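Local coordinates for protein SSO1986 (Sulfolobus solfataricus, PDB 2X5Q) that is a Cmr7 family protein, possibly a homodimer, and forms part of the CMR ribonucleoprotein complex of CRISPR antiviral defence, at residues G52-E66 against K177-I191. Sequence-based numbering, arbitrary orientation.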
loop_
_atom_site.group_PDB
_atom_site.type_symbol
_atom_site.label_atom_id
_atom_site.label_comp_id
_atom_site.label_asym_id
_atom_site.label_seq_id
_atom_site.Cartn_x
_atom_site.Cartn_y
_atom_site.Cartn_z
ATOM N N GLY A 52 14.377 11.192 -23.058
ATOM C CA GLY A 52 13.787 9.891 -22.783
ATOM C C GLY A 52 12.416 9.988 -22.129
ATOM O O GLY A 52 11.666 10.938 -22.352
ATOM N N LEU A 53 12.113 8.995 -21.301
ATOM C CA LEU A 53 10.838 8.879 -20.608
ATOM C C LEU A 53 10.944 9.486 -19.205
ATOM O O LEU A 53 11.982 9.345 -18.533
ATOM C CB LEU A 53 10.473 7.389 -20.512
ATOM C CG LEU A 53 9.130 6.992 -19.896
ATOM C CD1 LEU A 53 7.986 7.711 -20.597
ATOM C CD2 LEU A 53 8.976 5.460 -19.981
ATOM N N HIS A 54 9.878 10.160 -18.770
ATOM C CA HIS A 54 9.864 10.892 -17.493
ATOM C C HIS A 54 8.582 10.690 -16.713
ATOM O O HIS A 54 7.528 10.466 -17.294
ATOM C CB HIS A 54 10.040 12.399 -17.720
ATOM C CG HIS A 54 11.263 12.757 -18.500
ATOM N ND1 HIS A 54 12.526 12.747 -17.949
ATOM C CD2 HIS A 54 11.416 13.134 -19.791
ATOM C CE1 HIS A 54 13.406 13.084 -18.874
ATOM N NE2 HIS A 54 12.759 13.332 -19.998
ATOM N N ASN A 55 8.689 10.852 -15.393
ATOM C CA ASN A 55 7.556 10.792 -14.463
ATOM C C ASN A 55 6.878 9.434 -14.437
ATOM O O ASN A 55 5.692 9.302 -14.790
ATOM C CB ASN A 55 6.518 11.888 -14.738
ATOM C CG ASN A 55 7.090 13.266 -14.631
ATOM O OD1 ASN A 55 7.896 13.534 -13.735
ATOM N ND2 ASN A 55 6.686 14.163 -15.546
ATOM N N ILE A 56 7.637 8.444 -14.000
ATOM C CA ILE A 56 7.170 7.080 -13.892
ATOM C C ILE A 56 6.711 6.825 -12.454
ATOM O O ILE A 56 7.437 7.111 -11.511
ATOM C CB ILE A 56 8.282 6.069 -14.258
ATOM C CG1 ILE A 56 8.663 6.174 -15.741
ATOM C CG2 ILE A 56 7.828 4.620 -13.970
ATOM C CD1 ILE A 56 9.924 6.915 -16.003
ATOM N N LEU A 57 5.503 6.292 -12.292
ATOM C CA LEU A 57 4.998 5.975 -10.953
ATOM C C LEU A 57 5.402 4.567 -10.522
ATOM O O LEU A 57 5.179 3.597 -11.248
ATOM C CB LEU A 57 3.482 6.151 -10.898
ATOM C CG LEU A 57 2.846 5.981 -9.519
ATOM C CD1 LEU A 57 3.276 7.103 -8.584
ATOM C CD2 LEU A 57 1.327 5.917 -9.680
ATOM N N VAL A 58 5.975 4.467 -9.327
ATOM C CA VAL A 58 6.359 3.191 -8.738
ATOM C C VAL A 58 5.350 2.904 -7.641
ATOM O O VAL A 58 5.303 3.597 -6.634
ATOM C CB VAL A 58 7.783 3.234 -8.134
ATOM C CG1 VAL A 58 8.201 1.828 -7.580
ATOM C CG2 VAL A 58 8.767 3.751 -9.175
ATOM N N LEU A 59 4.514 1.902 -7.858
ATOM C CA LEU A 59 3.490 1.556 -6.883
ATOM C C LEU A 59 4.012 0.456 -5.976
ATOM O O LEU A 59 3.973 -0.709 -6.345
ATOM C CB LEU A 59 2.235 1.110 -7.620
ATOM C CG LEU A 59 0.907 1.396 -6.947
ATOM C CD1 LEU A 59 0.738 2.903 -6.824
ATOM C CD2 LEU A 59 -0.226 0.755 -7.771
ATOM N N THR A 60 4.509 0.825 -4.795
ATOM C CA THR A 60 5.060 -0.160 -3.851
ATOM C C THR A 60 3.927 -0.808 -3.031
ATOM O O THR A 60 2.855 -0.249 -2.915
ATOM C CB THR A 60 6.165 0.459 -2.925
ATOM O OG1 THR A 60 5.604 1.484 -2.101
ATOM C CG2 THR A 60 7.298 1.088 -3.760
ATOM N N GLY A 61 4.172 -1.983 -2.461
ATOM C CA GLY A 61 3.116 -2.734 -1.764
ATOM C C GLY A 61 2.065 -3.344 -2.692
ATOM O O GLY A 61 0.997 -3.756 -2.224
ATOM N N TYR A 62 2.397 -3.437 -3.984
ATOM C CA TYR A 62 1.538 -3.986 -5.040
ATOM C C TYR A 62 2.299 -4.921 -5.976
ATOM O O TYR A 62 3.483 -4.726 -6.243
ATOM C CB TYR A 62 0.908 -2.866 -5.882
ATOM C CG TYR A 62 -0.235 -2.198 -5.197
ATOM C CD1 TYR A 62 -1.531 -2.703 -5.324
ATOM C CD2 TYR A 62 -0.030 -1.086 -4.370
ATOM C CE1 TYR A 62 -2.588 -2.116 -4.675
ATOM C CE2 TYR A 62 -1.088 -0.482 -3.710
ATOM C CZ TYR A 62 -2.367 -1.004 -3.871
ATOM O OH TYR A 62 -3.433 -0.424 -3.232
ATOM N N ALA A 63 1.605 -5.951 -6.444
ATOM C CA ALA A 63 2.064 -6.790 -7.548
ATOM C C ALA A 63 0.921 -6.847 -8.578
ATOM O O ALA A 63 -0.187 -6.371 -8.307
ATOM C CB ALA A 63 2.426 -8.169 -7.056
ATOM N N ILE A 64 1.202 -7.365 -9.762
ATOM C CA ILE A 64 0.194 -7.438 -10.818
ATOM C C ILE A 64 -0.103 -8.899 -11.127
ATOM O O ILE A 64 0.788 -9.752 -11.121
ATOM C CB ILE A 64 0.603 -6.613 -12.078
ATOM C CG1 ILE A 64 -0.547 -6.541 -13.099
ATOM C CG2 ILE A 64 1.851 -7.169 -12.743
ATOM C CD1 ILE A 64 -0.371 -5.389 -14.138
ATOM N N ASP A 65 -1.383 -9.202 -11.300
ATOM C CA ASP A 65 -1.794 -10.497 -11.824
ATOM C C ASP A 65 -1.639 -10.289 -13.320
ATOM O O ASP A 65 -2.501 -9.677 -13.972
ATOM C CB ASP A 65 -3.246 -10.806 -11.433
ATOM C CG ASP A 65 -3.784 -12.064 -12.098
ATOM O OD1 ASP A 65 -3.313 -12.437 -13.197
ATOM O OD2 ASP A 65 -4.704 -12.675 -11.515
ATOM N N GLU A 66 -0.523 -10.765 -13.863
ATOM C CA GLU A 66 -0.172 -10.409 -15.234
ATOM C C GLU A 66 -1.202 -10.814 -16.286
ATOM O O GLU A 66 -1.421 -10.075 -17.235
ATOM C CB GLU A 66 1.197 -10.950 -15.647
ATOM C CG GLU A 66 1.671 -10.216 -16.908
ATOM C CD GLU A 66 3.148 -10.367 -17.201
ATOM O OE1 GLU A 66 3.941 -10.514 -16.241
ATOM O OE2 GLU A 66 3.498 -10.326 -18.407
ATOM N N LYS A 177 17.158 5.754 -27.116
ATOM C CA LYS A 177 17.197 6.145 -25.701
ATOM C C LYS A 177 15.907 5.744 -24.988
ATOM O O LYS A 177 15.963 5.188 -23.888
ATOM C CB LYS A 177 17.446 7.656 -25.540
ATOM C CG LYS A 177 17.414 8.174 -24.094
ATOM C CD LYS A 177 18.346 7.392 -23.174
ATOM C CE LYS A 177 18.515 8.057 -21.816
ATOM N NZ LYS A 177 17.220 8.394 -21.165
ATOM N N LEU A 178 14.764 6.025 -25.620
ATOM C CA LEU A 178 13.448 5.644 -25.111
ATOM C C LEU A 178 13.335 4.126 -24.941
ATOM O O LEU A 178 12.835 3.654 -23.919
ATOM C CB LEU A 178 12.322 6.168 -26.027
ATOM C CG LEU A 178 10.868 5.945 -25.572
ATOM C CD1 LEU A 178 10.561 6.649 -24.223
ATOM C CD2 LEU A 178 9.865 6.398 -26.626
ATOM N N TYR A 179 13.809 3.364 -25.920
ATOM C CA TYR A 179 13.869 1.910 -25.769
ATOM C C TYR A 179 14.744 1.497 -24.583
ATOM O O TYR A 179 14.350 0.644 -23.786
ATOM C CB TYR A 179 14.393 1.201 -27.020
ATOM C CG TYR A 179 14.712 -0.235 -26.687
ATOM C CD1 TYR A 179 13.685 -1.153 -26.501
ATOM C CD2 TYR A 179 16.024 -0.656 -26.450
ATOM C CE1 TYR A 179 13.946 -2.464 -26.151
ATOM C CE2 TYR A 179 16.301 -1.988 -26.086
ATOM C CZ TYR A 179 15.247 -2.881 -25.943
ATOM O OH TYR A 179 15.461 -4.191 -25.580
ATOM N N ARG A 180 15.952 2.050 -24.492
ATOM C CA ARG A 180 16.813 1.733 -23.364
ATOM C C ARG A 180 16.114 2.054 -22.041
ATOM O O ARG A 180 16.087 1.210 -21.143
ATOM C CB ARG A 180 18.158 2.442 -23.459
ATOM C CG ARG A 180 19.051 1.870 -24.557
ATOM C CD ARG A 180 20.500 2.256 -24.334
ATOM N NE ARG A 180 20.717 3.705 -24.329
ATOM C CZ ARG A 180 20.804 4.469 -25.418
ATOM N NH1 ARG A 180 20.673 3.946 -26.638
ATOM N NH2 ARG A 180 21.037 5.772 -25.290
ATOM N N ASP A 181 15.543 3.255 -21.935
ATOM C CA ASP A 181 14.750 3.651 -20.758
ATOM C C ASP A 181 13.716 2.584 -20.385
ATOM O O ASP A 181 13.649 2.135 -19.230
ATOM C CB ASP A 181 14.010 4.972 -21.023
ATOM C CG ASP A 181 14.892 6.195 -20.852
ATOM O OD1 ASP A 181 16.111 6.039 -20.634
ATOM O OD2 ASP A 181 14.363 7.324 -20.945
ATOM N N VAL A 182 12.910 2.181 -21.363
ATOM C CA VAL A 182 11.849 1.197 -21.120
ATOM C C VAL A 182 12.418 -0.115 -20.596
ATOM O O VAL A 182 11.905 -0.671 -19.627
ATOM C CB VAL A 182 10.972 0.982 -22.375
ATOM C CG1 VAL A 182 10.066 -0.219 -22.224
ATOM C CG2 VAL A 182 10.134 2.242 -22.639
ATOM N N GLU A 183 13.503 -0.586 -21.200
ATOM C CA GLU A 183 14.112 -1.831 -20.772
ATOM C C GLU A 183 14.756 -1.720 -19.378
ATOM O O GLU A 183 14.642 -2.646 -18.583
ATOM C CB GLU A 183 15.128 -2.321 -21.817
ATOM C CG GLU A 183 15.736 -3.687 -21.514
ATOM C CD GLU A 183 14.712 -4.757 -21.144
ATOM O OE1 GLU A 183 13.529 -4.664 -21.552
ATOM O OE2 GLU A 183 15.099 -5.696 -20.427
ATOM N N GLU A 184 15.380 -0.577 -19.084
ATOM C CA GLU A 184 15.987 -0.308 -17.772
ATOM C C GLU A 184 14.973 -0.240 -16.647
ATOM O O GLU A 184 15.165 -0.815 -15.582
ATOM C CB GLU A 184 16.731 1.036 -17.770
ATOM C CG GLU A 184 18.096 1.027 -18.409
ATOM C CD GLU A 184 18.644 2.436 -18.703
ATOM O OE1 GLU A 184 17.953 3.468 -18.449
ATOM O OE2 GLU A 184 19.775 2.510 -19.228
ATOM N N ILE A 185 13.916 0.524 -16.875
ATOM C CA ILE A 185 13.018 0.934 -15.802
ATOM C C ILE A 185 11.986 -0.101 -15.389
ATOM O O ILE A 185 11.772 -0.307 -14.208
ATOM C CB ILE A 185 12.250 2.232 -16.193
ATOM C CG1 ILE A 185 13.223 3.398 -16.334
ATOM C CG2 ILE A 185 11.173 2.580 -15.170
ATOM C CD1 ILE A 185 12.638 4.514 -17.164
ATOM N N PHE A 186 11.315 -0.720 -16.353
ATOM C CA PHE A 186 10.039 -1.376 -16.059
ATOM C C PHE A 186 10.162 -2.836 -15.624
ATOM O O PHE A 186 9.573 -3.742 -16.219
ATOM C CB PHE A 186 9.075 -1.199 -17.228
ATOM C CG PHE A 186 8.599 0.206 -17.368
ATOM C CD1 PHE A 186 7.740 0.748 -16.433
ATOM C CD2 PHE A 186 9.065 1.017 -18.389
ATOM C CE1 PHE A 186 7.312 2.058 -16.543
ATOM C CE2 PHE A 186 8.632 2.321 -18.497
ATOM C CZ PHE A 186 7.761 2.838 -17.576
ATOM N N ASN A 187 10.930 -3.038 -14.563
ATOM C CA ASN A 187 10.856 -4.253 -13.779
ATOM C C ASN A 187 9.628 -4.161 -12.870
ATOM O O ASN A 187 9.177 -3.061 -12.524
ATOM C CB ASN A 187 12.096 -4.420 -12.920
ATOM C CG ASN A 187 13.367 -4.285 -13.698
ATOM O OD1 ASN A 187 13.474 -4.767 -14.824
ATOM N ND2 ASN A 187 14.362 -3.638 -13.096
ATOM N N TYR A 188 9.089 -5.311 -12.496
ATOM C CA TYR A 188 7.883 -5.369 -11.684
ATOM C C TYR A 188 7.750 -6.728 -11.003
ATOM O O TYR A 188 8.501 -7.674 -11.291
ATOM C CB TYR A 188 6.634 -5.066 -12.529
ATOM C CG TYR A 188 6.384 -6.041 -13.678
ATOM C CD1 TYR A 188 5.470 -7.072 -13.555
ATOM C CD2 TYR A 188 7.065 -5.923 -14.881
ATOM C CE1 TYR A 188 5.237 -7.977 -14.606
ATOM C CE2 TYR A 188 6.835 -6.805 -15.939
ATOM C CZ TYR A 188 5.921 -7.830 -15.790
ATOM O OH TYR A 188 5.705 -8.713 -16.816
ATOM N N TYR A 189 6.817 -6.796 -10.060
ATOM C CA TYR A 189 6.522 -8.032 -9.345
ATOM C C TYR A 189 5.158 -8.523 -9.803
ATOM O O TYR A 189 4.186 -7.763 -9.812
ATOM C CB TYR A 189 6.552 -7.807 -7.831
ATOM C CG TYR A 189 7.957 -7.725 -7.292
ATOM C CD1 TYR A 189 8.535 -8.807 -6.649
ATOM C CD2 TYR A 189 8.721 -6.564 -7.451
ATOM C CE1 TYR A 189 9.838 -8.741 -6.167
ATOM C CE2 TYR A 189 10.022 -6.494 -6.966
ATOM C CZ TYR A 189 10.565 -7.581 -6.333
ATOM O OH TYR A 189 11.837 -7.524 -5.872
ATOM N N SER A 190 5.104 -9.766 -10.260
ATOM C CA SER A 190 3.830 -10.365 -10.638
ATOM C C SER A 190 3.487 -11.442 -9.638
ATOM O O SER A 190 4.374 -12.090 -9.079
ATOM C CB SER A 190 3.856 -10.929 -12.057
ATOM O OG SER A 190 4.517 -12.152 -12.123
ATOM N N ILE A 191 2.196 -11.608 -9.400
ATOM C CA ILE A 191 1.703 -12.557 -8.423
ATOM C C ILE A 191 0.920 -13.630 -9.160
ATOM O O ILE A 191 0.179 -13.333 -10.102
ATOM C CB ILE A 191 0.867 -11.849 -7.329
ATOM C CG1 ILE A 191 0.397 -12.839 -6.262
ATOM C CG2 ILE A 191 -0.299 -11.061 -7.931
ATOM C CD1 ILE A 191 -0.056 -12.148 -4.981
HETATM O O HOH W 1 14.499 9.050 -18.670
HETATM O O HOH W 2 0.894 -12.926 -12.610
#
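A single parallel beta bridge, Ile64 with Ser190, joins strand 62-65 to strand 188-191, and helix 177-185 packs on strand 52-60. At the bridge Ile64 N donates to Tyr189 O (3.0 Å), in the carbonyl plane. Ile191 N donates to Ile64 O (2.9 Å) from above the carbonyl plane. The strand directions are 58° apart. A water links Glu66 N to Ile191 O. Tyr188 CG sits between its backbone N and carbonyl carbon (chi1 61°), and this carries the ring toward Ile64 and Glu66. Its CD1 meets Ile64 CG2, and its OH donates to Glu66 OE1 (2.6 Å) from above the carboxylate plane. Carboxylate and ring planes stand 61° apart.

At the helix, Asp181 OD2 accepts a nearly straight bond from Leu53 N (2.8 Å). Lys177 NZ forms a salt bridge with Asp181 OD1 (2.7 Å), and this probably steadies the carboxylate. A water joins OD2 to Leu53 O. Leu53 CD2 sits at the edge of the Phe186 ring, 3.5 Å from CE2, while its CB touches Leu178 CD1. Ile56 and Ile185 meet tip to tip through their CD1 atoms (3.8 Å). Ile185 CG2 lies over the centre of one Phe186 face.

Val182 also packs on Val155 and Leu159 of helix 148-162. Strand 52-60 pairs with strands 80-86 and 108-109, strand 62-65 with 70-73, and strand 188-193 with 139-144.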